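Local coordinates for protein RNA 2',3'-cyclic phosphodiesterase (PDB 5H7E) that belongs to the LigT-like phosphoesterases of the 2H clan, a clan named for its two histidine-containing sequence motifs, at residues 8-13 with 154-159; 45-50 with 118-123; 92-97 with 128-133. All blocks are in the same frame, centred on the assembly; numbering follows the deposited sequence.

All three contacts reach one curled antiparallel sheet; in contact 2 a loop meets its strand 42-48. Along the chain the segments run 8-13, 45-50, 92-97, 118-123, 128-133 and 154-159, so contact 1 closes a loop that encloses the other two, while contacts 2 and 3 interleave. Contacts 1 and 2 touch, with centres about 11 Å apart: strand 6-13 lies between strands 42-48 and 148-160, and the carbonyls of Leu8 and Tyr10 meet the amides of Leu48 and Leu45. Contact 3 is about 17 Å from either, centre to centre. Strands 42-48 and 127-132 carry the family's two motifs, and a sulfate hydrogen-bonded to Thr44, His127 and Thr129 spans them.

Contact 1. Residues 8-13 with 154-159; sequences LFYALR and LTLYRS. With SO4 (sulfate ion), chain E.
Strands 6-13 and 148-160 pair antiparallel in the sheet of this 2H phosphoesterase, and here Phe9 faces Tyr157 and Ala11 faces Thr155 as hydrogen-bonded pairs. Phe9 N reaches Tyr157 O at 2.9 Å, and Tyr157 N returns a bond of 2.8 Å to Phe9 O; Ala11 and Thr155 exchange a similar couple. Of the non-hydrogen-bonded pairs, Tyr10 with Leu156 lies between these two and Leu8 with Arg158 beyond Phe9.

The two faces are dressed differently. On the Phe9 side, the CG of Phe9 sits between its backbone N and carbonyl carbon (chi1 58°), a placement that lets the ring lie against Tyr157 CB. That carbon stands over the Phe9 ring, displaced toward the rim, 3.4 Å from Phe9 CZ. The two rings are nearly parallel, 18° apart, but so far slid that they barely overlap, and Ala11 CB meets Tyr157 CE2 at 3.8 Å. Phe9 also meets the rings of His42 and Tyr168, the latter edge-to-face. On the Tyr10 side, a single methyl, Leu156 CD1, stands over the centre of the Tyr10 ring, 3.9 Å from the centroid, in a CH-pi contact. Leu154 CD2 touches Tyr10 CD1 at 3.8 Å, and the Tyr10 hydroxyl is hydrogen-bonded to Leu59 O in helix 56-67.

At the Arg13 end, a water accepts from Arg13 N and also bonds Thr155 OG1. The guanidinium beyond it meets a sulfate, with Arg13 NH1 donating to O1 at 2.7 Å; the modelled NH2 contact is too short to trust.

Backbone bonds thus fix the register, and each side has one CH-pi contact, Tyr157 CB on Phe9 and Leu156 CD1 on Tyr10. Arg13 carries the tie to sulfate, whereas Arg158 packs through aliphatic carbon, its CB 3.6 Å from Leu8 CD2.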
loop_
_atom_site.group_PDB
_atom_site.type_symbol
_atom_site.label_atom_id
_atom_site.label_comp_id
_atom_site.label_asym_id
_atom_site.label_seq_id
_atom_site.Cartn_x
_atom_site.Cartn_y
_atom_site.Cartn_z
ATOM N N LEU A 8 -8.470 7.529 -4.026
ATOM C CA LEU A 8 -8.117 6.256 -4.622
ATOM C C LEU A 8 -6.672 5.948 -4.282
ATOM O O LEU A 8 -5.883 6.838 -3.960
ATOM C CB LEU A 8 -8.238 6.241 -6.142
ATOM C CG LEU A 8 -9.636 6.619 -6.653
ATOM C CD1 LEU A 8 -9.612 6.617 -8.197
ATOM C CD2 LEU A 8 -10.709 5.645 -6.166
ATOM N N PHE A 9 -6.317 4.662 -4.343
ATOM C CA PHE A 9 -4.897 4.347 -4.240
ATOM C C PHE A 9 -4.639 3.025 -4.930
ATOM O O PHE A 9 -5.531 2.196 -5.048
ATOM C CB PHE A 9 -4.379 4.323 -2.773
ATOM C CG PHE A 9 -5.086 3.343 -1.875
ATOM C CD1 PHE A 9 -6.302 3.680 -1.267
ATOM C CD2 PHE A 9 -4.486 2.114 -1.589
ATOM C CE1 PHE A 9 -6.939 2.790 -0.402
ATOM C CE2 PHE A 9 -5.109 1.220 -0.723
ATOM C CZ PHE A 9 -6.319 1.535 -0.120
ATOM N N TYR A 10 -3.433 2.893 -5.487
ATOM C CA TYR A 10 -2.986 1.636 -6.078
ATOM C C TYR A 10 -2.168 0.898 -5.041
ATOM O O TYR A 10 -1.345 1.524 -4.368
ATOM C CB TYR A 10 -2.093 1.895 -7.262
ATOM C CG TYR A 10 -2.752 2.412 -8.545
ATOM C CD1 TYR A 10 -3.240 1.547 -9.496
ATOM C CD2 TYR A 10 -2.780 3.767 -8.787
ATOM C CE1 TYR A 10 -3.772 2.043 -10.745
ATOM C CE2 TYR A 10 -3.299 4.266 -9.968
ATOM C CZ TYR A 10 -3.744 3.405 -10.937
ATOM O OH TYR A 10 -4.208 3.986 -12.113
ATOM N N ALA A 11 -2.462 -0.383 -4.862
ATOM C CA ALA A 11 -1.715 -1.107 -3.825
ATOM C C ALA A 11 -1.661 -2.571 -4.210
ATOM O O ALA A 11 -2.477 -3.068 -4.990
ATOM C CB ALA A 11 -2.392 -0.955 -2.461
ATOM N N LEU A 12 -0.745 -3.298 -3.564
ATOM C CA LEU A 12 -0.805 -4.768 -3.537
ATOM C C LEU A 12 -1.564 -5.233 -2.296
ATOM O O LEU A 12 -1.295 -4.774 -1.176
ATOM C CB LEU A 12 0.607 -5.387 -3.498
ATOM C CG LEU A 12 1.584 -4.850 -4.547
ATOM C CD1 LEU A 12 2.945 -5.623 -4.362
ATOM C CD2 LEU A 12 1.042 -5.165 -5.932
ATOM N N ARG A 13 -2.523 -6.129 -2.507
ATOM C CA ARG A 13 -3.194 -6.822 -1.428
ATOM C C ARG A 13 -2.199 -7.729 -0.720
ATOM O O ARG A 13 -1.205 -8.156 -1.303
ATOM C CB ARG A 13 -4.325 -7.645 -2.032
ATOM C CG ARG A 13 -5.010 -8.495 -1.115
ATOM C CD ARG A 13 -5.910 -9.493 -1.882
ATOM N NE ARG A 13 -6.465 -10.337 -0.857
ATOM C CZ ARG A 13 -6.027 -11.546 -0.549
ATOM N NH1 ARG A 13 -5.063 -12.132 -1.254
ATOM N NH2 ARG A 13 -6.615 -12.191 0.442
ATOM N N LEU A 154 -2.196 -6.000 -9.349
ATOM C CA LEU A 154 -2.160 -4.689 -8.721
ATOM C C LEU A 154 -3.610 -4.296 -8.533
ATOM O O LEU A 154 -4.432 -4.611 -9.396
ATOM C CB LEU A 154 -1.458 -3.693 -9.656
ATOM C CG LEU A 154 -1.406 -2.226 -9.145
ATOM C CD1 LEU A 154 -0.634 -2.115 -7.884
ATOM C CD2 LEU A 154 -0.853 -1.286 -10.208
ATOM N N THR A 155 -3.936 -3.669 -7.411
ATOM C CA THR A 155 -5.340 -3.338 -7.170
ATOM C C THR A 155 -5.505 -1.824 -7.101
ATOM O O THR A 155 -4.703 -1.125 -6.479
ATOM C CB THR A 155 -5.815 -3.975 -5.889
ATOM O OG1 THR A 155 -5.718 -5.418 -6.001
ATOM C CG2 THR A 155 -7.296 -3.538 -5.566
ATOM N N LEU A 156 -6.601 -1.321 -7.708
ATOM C CA LEU A 156 -6.993 0.068 -7.508
ATOM C C LEU A 156 -8.130 0.095 -6.488
ATOM O O LEU A 156 -9.174 -0.503 -6.720
ATOM C CB LEU A 156 -7.405 0.704 -8.841
ATOM C CG LEU A 156 -7.970 2.135 -8.773
ATOM C CD1 LEU A 156 -6.871 3.112 -8.384
ATOM C CD2 LEU A 156 -8.590 2.602 -10.155
ATOM N N TYR A 157 -7.892 0.724 -5.342
ATOM C CA TYR A 157 -8.847 0.810 -4.237
ATOM C C TYR A 157 -9.461 2.191 -4.177
ATOM O O TYR A 157 -8.824 3.196 -4.529
ATOM C CB TYR A 157 -8.117 0.582 -2.901
ATOM C CG TYR A 157 -7.629 -0.812 -2.657
ATOM C CD1 TYR A 157 -8.508 -1.777 -2.155
ATOM C CD2 TYR A 157 -6.313 -1.164 -2.919
ATOM C CE1 TYR A 157 -8.041 -3.068 -1.886
ATOM C CE2 TYR A 157 -5.849 -2.459 -2.679
ATOM C CZ TYR A 157 -6.725 -3.387 -2.157
ATOM O OH TYR A 157 -6.248 -4.661 -1.930
ATOM N N ARG A 158 -10.680 2.255 -3.649
ATOM C CA ARG A 158 -11.255 3.514 -3.211
ATOM C C ARG A 158 -11.343 3.486 -1.692
ATOM O O ARG A 158 -11.755 2.482 -1.113
ATOM C CB ARG A 158 -12.615 3.714 -3.798
ATOM C CG ARG A 158 -13.277 4.994 -3.357
ATOM C CD ARG A 158 -14.597 5.139 -4.024
ATOM N NE ARG A 158 -15.318 6.247 -3.422
ATOM C CZ ARG A 158 -16.604 6.497 -3.652
ATOM N NH1 ARG A 158 -17.282 5.736 -4.503
ATOM N NH2 ARG A 158 -17.186 7.521 -3.052
ATOM N N SER A 159 -11.007 4.600 -1.060
ATOM C CA SER A 159 -11.126 4.744 0.382
ATOM C C SER A 159 -12.376 5.527 0.755
ATOM O O SER A 159 -12.645 6.596 0.204
ATOM C CB SER A 159 -9.866 5.415 0.940
ATOM O OG SER A 159 -10.020 5.657 2.332
HETATM S S SO4 E . -5.699 -15.234 0.435
HETATM O O1 SO4 E . -5.161 -14.796 -0.867
HETATM O O2 SO4 E . -5.633 -14.198 1.439
HETATM O O3 SO4 E . -7.119 -15.516 0.253
HETATM O O4 SO4 E . -5.037 -16.459 0.883
HETATM O O HOH W 1 -3.225 -6.581 -5.354
#

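Contact 2. Residues 45-50 with 118-123; sequences LSYLPA and GTDDLA
Asp121 grips Ser46 and Tyr47 with both oxygens of its carboxylate. OD2 takes the Ser46 hydroxyl, 2.8 Å from OG, while OD1 takes the amide of Tyr47, 2.9 Å from its N; each oxygen uses its syn lone pair. With two donors from successive residues, the carboxylate should have little freedom to rotate. A third direct bond is purely backbone, from Asp120 N to Tyr47 O at 2.9 Å.

Water makes the next group of links. One molecule donates to Ala50 O and accepts from Gly118 N; another accepts from Ala50 N and donates to Gly118 O, so two bridges join these residues.

Side-chain van der Waals contacts are few. Asp120 extends alongside Tyr47 in the same direction, with Asp120 CB 3.8 Å from Tyr47 CD2 and the Asp120 carbonyl oxygen at the edge of the Tyr47 ring. Pro49 CG meets the same Asp120 CB, the two side chains lying roughly perpendicular, and the Thr119 methyl CG2 is 3.5 Å from Ser46 OG.

The loop between helix 101-114 and strand 127-132 is thereby tied to strand 42-48, where Leu45 and Ser46 form a classic beta bulge opposite Tyr10 of strand 6-13. From helix 101-114, Ile112 touches both Ser46 and Thr119, and Arg109 hydrogen-bonds the carbonyls of Leu45 and Leu122.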
loop_
_atom_site.group_PDB
_atom_site.type_symbol
_atom_site.label_atom_id
_atom_site.label_comp_id
_atom_site.label_asym_id
_atom_site.label_seq_id
_atom_site.Cartn_x
_atom_site.Cartn_y
_atom_site.Cartn_z
ATOM N N LEU A 45 1.294 1.865 -3.557
ATOM C CA LEU A 45 2.208 2.362 -4.587
ATOM C C LEU A 45 1.983 3.844 -4.918
ATOM O O LEU A 45 2.940 4.544 -5.242
ATOM C CB LEU A 45 2.048 1.536 -5.874
ATOM C CG LEU A 45 2.707 0.130 -5.863
ATOM C CD1 LEU A 45 1.955 -0.865 -5.135
ATOM C CD2 LEU A 45 2.957 -0.373 -7.298
ATOM N N SER A 46 0.742 4.317 -4.858
ATOM C CA SER A 46 0.479 5.725 -5.052
ATOM C C SER A 46 -0.884 6.034 -4.455
ATOM O O SER A 46 -1.817 5.225 -4.542
ATOM C CB SER A 46 0.455 6.084 -6.550
ATOM O OG SER A 46 0.355 7.511 -6.660
ATOM N N TYR A 47 -0.993 7.206 -3.844
ATOM C CA TYR A 47 -2.238 7.664 -3.233
ATOM C C TYR A 47 -2.731 8.894 -3.976
ATOM O O TYR A 47 -1.970 9.830 -4.194
ATOM C CB TYR A 47 -1.989 7.965 -1.744
ATOM C CG TYR A 47 -3.117 8.669 -1.076
ATOM C CD1 TYR A 47 -4.352 8.092 -0.985
ATOM C CD2 TYR A 47 -2.934 9.942 -0.543
ATOM C CE1 TYR A 47 -5.404 8.758 -0.397
ATOM C CE2 TYR A 47 -3.984 10.607 0.078
ATOM C CZ TYR A 47 -5.197 10.020 0.124
ATOM O OH TYR A 47 -6.246 10.700 0.748
ATOM N N LEU A 48 -4.012 8.877 -4.338
ATOM C CA LEU A 48 -4.654 9.895 -5.177
ATOM C C LEU A 48 -5.820 10.475 -4.398
ATOM O O LEU A 48 -6.933 9.915 -4.402
ATOM C CB LEU A 48 -5.145 9.252 -6.483
ATOM C CG LEU A 48 -4.076 8.611 -7.404
ATOM C CD1 LEU A 48 -3.561 7.275 -6.922
ATOM C CD2 LEU A 48 -4.692 8.377 -8.764
ATOM N N PRO A 49 -5.631 11.615 -3.754
ATOM C CA PRO A 49 -6.627 12.067 -2.763
ATOM C C PRO A 49 -7.932 12.553 -3.341
ATOM O O PRO A 49 -8.931 12.618 -2.609
ATOM C CB PRO A 49 -5.901 13.204 -2.035
ATOM C CG PRO A 49 -4.822 13.643 -3.000
ATOM C CD PRO A 49 -4.394 12.414 -3.726
ATOM N N ALA A 50 -7.973 12.988 -4.624
ATOM C CA ALA A 50 -9.186 13.689 -5.081
ATOM C C ALA A 50 -9.338 13.471 -6.594
ATOM O O ALA A 50 -9.073 14.359 -7.407
ATOM C CB ALA A 50 -9.149 15.196 -4.724
ATOM N N GLY A 118 -3.951 14.243 -9.656
ATOM C CA GLY A 118 -3.115 14.574 -8.503
ATOM C C GLY A 118 -2.751 13.381 -7.626
ATOM O O GLY A 118 -3.533 12.454 -7.415
ATOM N N THR A 119 -1.531 13.416 -7.104
ATOM C CA THR A 119 -1.078 12.430 -6.140
ATOM C C THR A 119 -0.712 13.114 -4.843
ATOM O O THR A 119 -0.601 14.325 -4.764
ATOM C CB THR A 119 0.140 11.654 -6.626
ATOM O OG1 THR A 119 1.097 12.600 -7.089
ATOM C CG2 THR A 119 -0.252 10.745 -7.768
ATOM N N ASP A 120 -0.521 12.303 -3.803
ATOM C CA ASP A 120 -0.110 12.868 -2.524
ATOM C C ASP A 120 0.833 11.852 -1.891
ATOM O O ASP A 120 0.518 11.251 -0.851
ATOM C CB ASP A 120 -1.319 13.157 -1.635
ATOM C CG ASP A 120 -0.940 13.772 -0.306
ATOM O OD1 ASP A 120 0.056 14.480 -0.224
ATOM O OD2 ASP A 120 -1.699 13.557 0.659
ATOM N N ASP A 121 2.002 11.705 -2.517
ATOM C CA ASP A 121 2.979 10.675 -2.178
ATOM C C ASP A 121 4.220 11.294 -1.555
ATOM O O ASP A 121 4.571 12.458 -1.806
ATOM C CB ASP A 121 3.428 9.879 -3.415
ATOM C CG ASP A 121 2.302 9.117 -4.073
ATOM O OD1 ASP A 121 1.456 8.576 -3.327
ATOM O OD2 ASP A 121 2.255 9.068 -5.319
ATOM N N LEU A 122 4.855 10.494 -0.699
ATOM C CA LEU A 122 6.238 10.732 -0.286
ATOM C C LEU A 122 7.166 9.832 -1.120
ATOM O O LEU A 122 6.714 9.004 -1.925
ATOM C CB LEU A 122 6.406 10.474 1.213
ATOM C CG LEU A 122 5.489 11.276 2.150
ATOM C CD1 LEU A 122 5.703 10.862 3.603
ATOM C CD2 LEU A 122 5.723 12.765 1.982
ATOM N N ALA A 123 8.480 9.972 -0.937
ATOM C CA ALA A 123 9.424 9.085 -1.614
ATOM C C ALA A 123 9.015 7.644 -1.402
ATOM O O ALA A 123 8.615 7.268 -0.303
ATOM C CB ALA A 123 10.847 9.315 -1.061
HETATM O O HOH W 2 -6.844 14.573 -9.726
HETATM O O HOH W 3 -6.075 13.320 -6.783
#

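Contact 3. Residues 92-97 with 128-133; sequences WFVKTE and ITLARK. With SO4 (sulfate ion), chain D; SO4 (sulfate ion), chain H.
Trp92 presents one face of its indole to Leu130, which crosses it obliquely. Leu130 CD1 lies over the face of the six-membered ring, 14° off its normal and 4.0 Å from the centroid in a CH-pi contact, while Leu130 CB approaches Trp92 CE3 at 3.6 Å. Ala131 CB comes instead to the edge of the indole. Tyr82, from strand 73-83, also stacks on the Trp92 ring.

That two successive residues meet one tryptophan reflects a classic beta bulge: Leu130 and Ala131 both face Trp92. Trp92 O accepts from Leu130 N at 2.8 Å and from Ala131 N at 3.2 Å, and beyond this point the antiparallel register of strands 91-97 and 127-132 shifts by one residue. Strand 127-132 carries the second His-x-Thr motif of the 2H family, begun by His127.

Past the bulge, Val94 and Ile128 run alongside each other, with Val94 CG1 3.7 Å from Ile128 CB. Thr96 instead comes across Ile128, its CG2 meeting Ile128 CG1. Leu22 of helix 16-26 packs against Val94, Ile128 and Leu130.

Phe93 and Thr129 occupy the other face of the sheet. Thr129 OG1 donates to a sulfate oxygen, O2, at 2.9 Å; His127 NE2 and Thr44 OG1 also hold this ion, and Arg132 NH2 adds a weak bond to its O1 from the guanidinium edge.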
loop_
_atom_site.group_PDB
_atom_site.type_symbol
_atom_site.label_atom_id
_atom_site.label_comp_id
_atom_site.label_asym_id
_atom_site.label_seq_id
_atom_site.Cartn_x
_atom_site.Cartn_y
_atom_site.Cartn_z
ATOM N N TRP A 92 4.301 2.582 12.502
ATOM C CA TRP A 92 5.142 1.406 12.642
ATOM C C TRP A 92 4.826 0.567 11.416
ATOM O O TRP A 92 3.672 0.367 11.106
ATOM C CB TRP A 92 4.759 0.641 13.893
ATOM C CG TRP A 92 5.656 -0.503 14.237
ATOM C CD1 TRP A 92 7.009 -0.503 14.245
ATOM C CD2 TRP A 92 5.256 -1.803 14.672
ATOM N NE1 TRP A 92 7.482 -1.719 14.642
ATOM C CE2 TRP A 92 6.422 -2.537 14.913
ATOM C CE3 TRP A 92 4.024 -2.418 14.878
ATOM C CZ2 TRP A 92 6.394 -3.848 15.342
ATOM C CZ3 TRP A 92 4.000 -3.715 15.304
ATOM C CH2 TRP A 92 5.176 -4.418 15.532
ATOM N N PHE A 93 5.842 0.092 10.711
ATOM C CA PHE A 93 5.584 -0.652 9.484
ATOM C C PHE A 93 6.593 -1.788 9.347
ATOM O O PHE A 93 7.576 -1.866 10.088
ATOM C CB PHE A 93 5.713 0.279 8.222
ATOM C CG PHE A 93 7.096 0.896 8.069
ATOM C CD1 PHE A 93 8.117 0.160 7.509
ATOM C CD2 PHE A 93 7.323 2.208 8.445
ATOM C CE1 PHE A 93 9.391 0.707 7.357
ATOM C CE2 PHE A 93 8.612 2.747 8.326
ATOM C CZ PHE A 93 9.617 1.984 7.777
ATOM N N VAL A 94 6.281 -2.716 8.442
ATOM C CA VAL A 94 7.256 -3.732 8.003
ATOM C C VAL A 94 7.660 -3.408 6.571
ATOM O O VAL A 94 6.808 -3.115 5.727
ATOM C CB VAL A 94 6.714 -5.161 8.128
ATOM C CG1 VAL A 94 5.375 -5.385 7.355
ATOM C CG2 VAL A 94 7.748 -6.193 7.675
ATOM N N LYS A 95 8.977 -3.417 6.315
ATOM C CA LYS A 95 9.474 -3.181 4.963
ATOM C C LYS A 95 9.180 -4.386 4.077
ATOM O O LYS A 95 9.261 -5.530 4.519
ATOM C CB LYS A 95 10.971 -2.936 5.034
ATOM C CG LYS A 95 11.635 -2.802 3.659
ATOM C CD LYS A 95 13.151 -2.496 3.906
ATOM C CE LYS A 95 13.913 -2.310 2.625
ATOM N NZ LYS A 95 13.622 -3.436 1.721
ATOM N N THR A 96 8.865 -4.126 2.790
ATOM C CA THR A 96 8.667 -5.196 1.812
ATOM C C THR A 96 9.607 -4.935 0.653
ATOM O O THR A 96 9.912 -3.780 0.345
ATOM C CB THR A 96 7.244 -5.262 1.276
ATOM O OG1 THR A 96 6.881 -3.951 0.788
ATOM C CG2 THR A 96 6.256 -5.580 2.404
ATOM N N GLU A 97 10.118 -6.028 0.070
ATOM C CA GLU A 97 11.029 -5.900 -1.085
ATOM C C GLU A 97 10.532 -6.828 -2.175
ATOM O O GLU A 97 10.120 -7.940 -1.887
ATOM C CB GLU A 97 12.445 -6.301 -0.705
ATOM C CG GLU A 97 13.480 -6.164 -1.821
ATOM C CD GLU A 97 13.603 -7.408 -2.721
ATOM O OE1 GLU A 97 13.306 -8.530 -2.259
ATOM O OE2 GLU A 97 14.004 -7.249 -3.898
ATOM N N ILE A 128 4.318 -2.331 4.570
ATOM C CA ILE A 128 2.949 -2.541 5.083
ATOM C C ILE A 128 2.898 -1.845 6.426
ATOM O O ILE A 128 3.631 -2.220 7.361
ATOM C CB ILE A 128 2.624 -4.032 5.238
ATOM C CG1 ILE A 128 2.756 -4.736 3.895
ATOM C CG2 ILE A 128 1.241 -4.202 5.876
ATOM C CD1 ILE A 128 2.804 -6.307 4.074
ATOM N N THR A 129 1.998 -0.857 6.564
ATOM C CA THR A 129 1.810 -0.220 7.865
ATOM C C THR A 129 1.108 -1.157 8.837
ATOM O O THR A 129 0.091 -1.803 8.511
ATOM C CB THR A 129 1.006 1.064 7.678
ATOM O OG1 THR A 129 1.803 1.927 6.858
ATOM C CG2 THR A 129 0.621 1.728 9.004
ATOM N N LEU A 130 1.647 -1.215 10.041
ATOM C CA LEU A 130 1.124 -2.095 11.078
ATOM C C LEU A 130 0.388 -1.338 12.173
ATOM O O LEU A 130 -0.507 -1.898 12.846
ATOM C CB LEU A 130 2.287 -2.855 11.722
ATOM C CG LEU A 130 3.071 -3.696 10.698
ATOM C CD1 LEU A 130 4.249 -4.305 11.439
ATOM C CD2 LEU A 130 2.121 -4.809 10.065
ATOM N N ALA A 131 0.775 -0.090 12.429
ATOM C CA ALA A 131 0.165 0.627 13.544
ATOM C C ALA A 131 0.414 2.102 13.323
ATOM O O ALA A 131 1.356 2.487 12.636
ATOM C CB ALA A 131 0.744 0.187 14.896
ATOM N N ARG A 132 -0.467 2.916 13.893
ATOM C CA ARG A 132 -0.335 4.365 13.893
ATOM C C ARG A 132 -0.551 4.907 15.304
ATOM O O ARG A 132 -1.248 4.304 16.138
ATOM C CB ARG A 132 -1.343 5.014 12.921
ATOM C CG ARG A 132 -1.173 4.551 11.477
ATOM C CD ARG A 132 -2.337 5.126 10.640
ATOM N NE ARG A 132 -2.231 4.631 9.285
ATOM C CZ ARG A 132 -1.404 5.136 8.390
ATOM N NH1 ARG A 132 -0.639 6.166 8.704
ATOM N NH2 ARG A 132 -1.363 4.618 7.180
ATOM N N LYS A 133 0.065 6.049 15.591
ATOM C CA LYS A 133 -0.289 6.698 16.847
ATOM C C LYS A 133 -0.110 8.194 16.743
ATOM O O LYS A 133 0.568 8.711 15.852
ATOM C CB LYS A 133 0.547 6.191 18.013
ATOM C CG LYS A 133 2.024 6.603 17.958
ATOM C CD LYS A 133 2.685 6.054 19.216
ATOM C CE LYS A 133 4.153 6.374 19.273
ATOM N NZ LYS A 133 4.401 7.818 19.408
HETATM S S SO4 D . 0.263 3.667 4.021
HETATM O O1 SO4 D . -0.730 4.717 4.031
HETATM O O2 SO4 D . 1.352 4.079 4.927
HETATM O O3 SO4 D . -0.454 2.467 4.431
HETATM O O4 SO4 D . 0.824 3.470 2.732
HETATM S S SO4 H . 7.376 8.495 21.861
HETATM O O1 SO4 H . 6.227 9.049 22.586
HETATM O O2 SO4 H . 8.155 9.586 21.256
HETATM O O3 SO4 H . 8.231 7.751 22.794
HETATM O O4 SO4 H . 6.915 7.584 20.804
#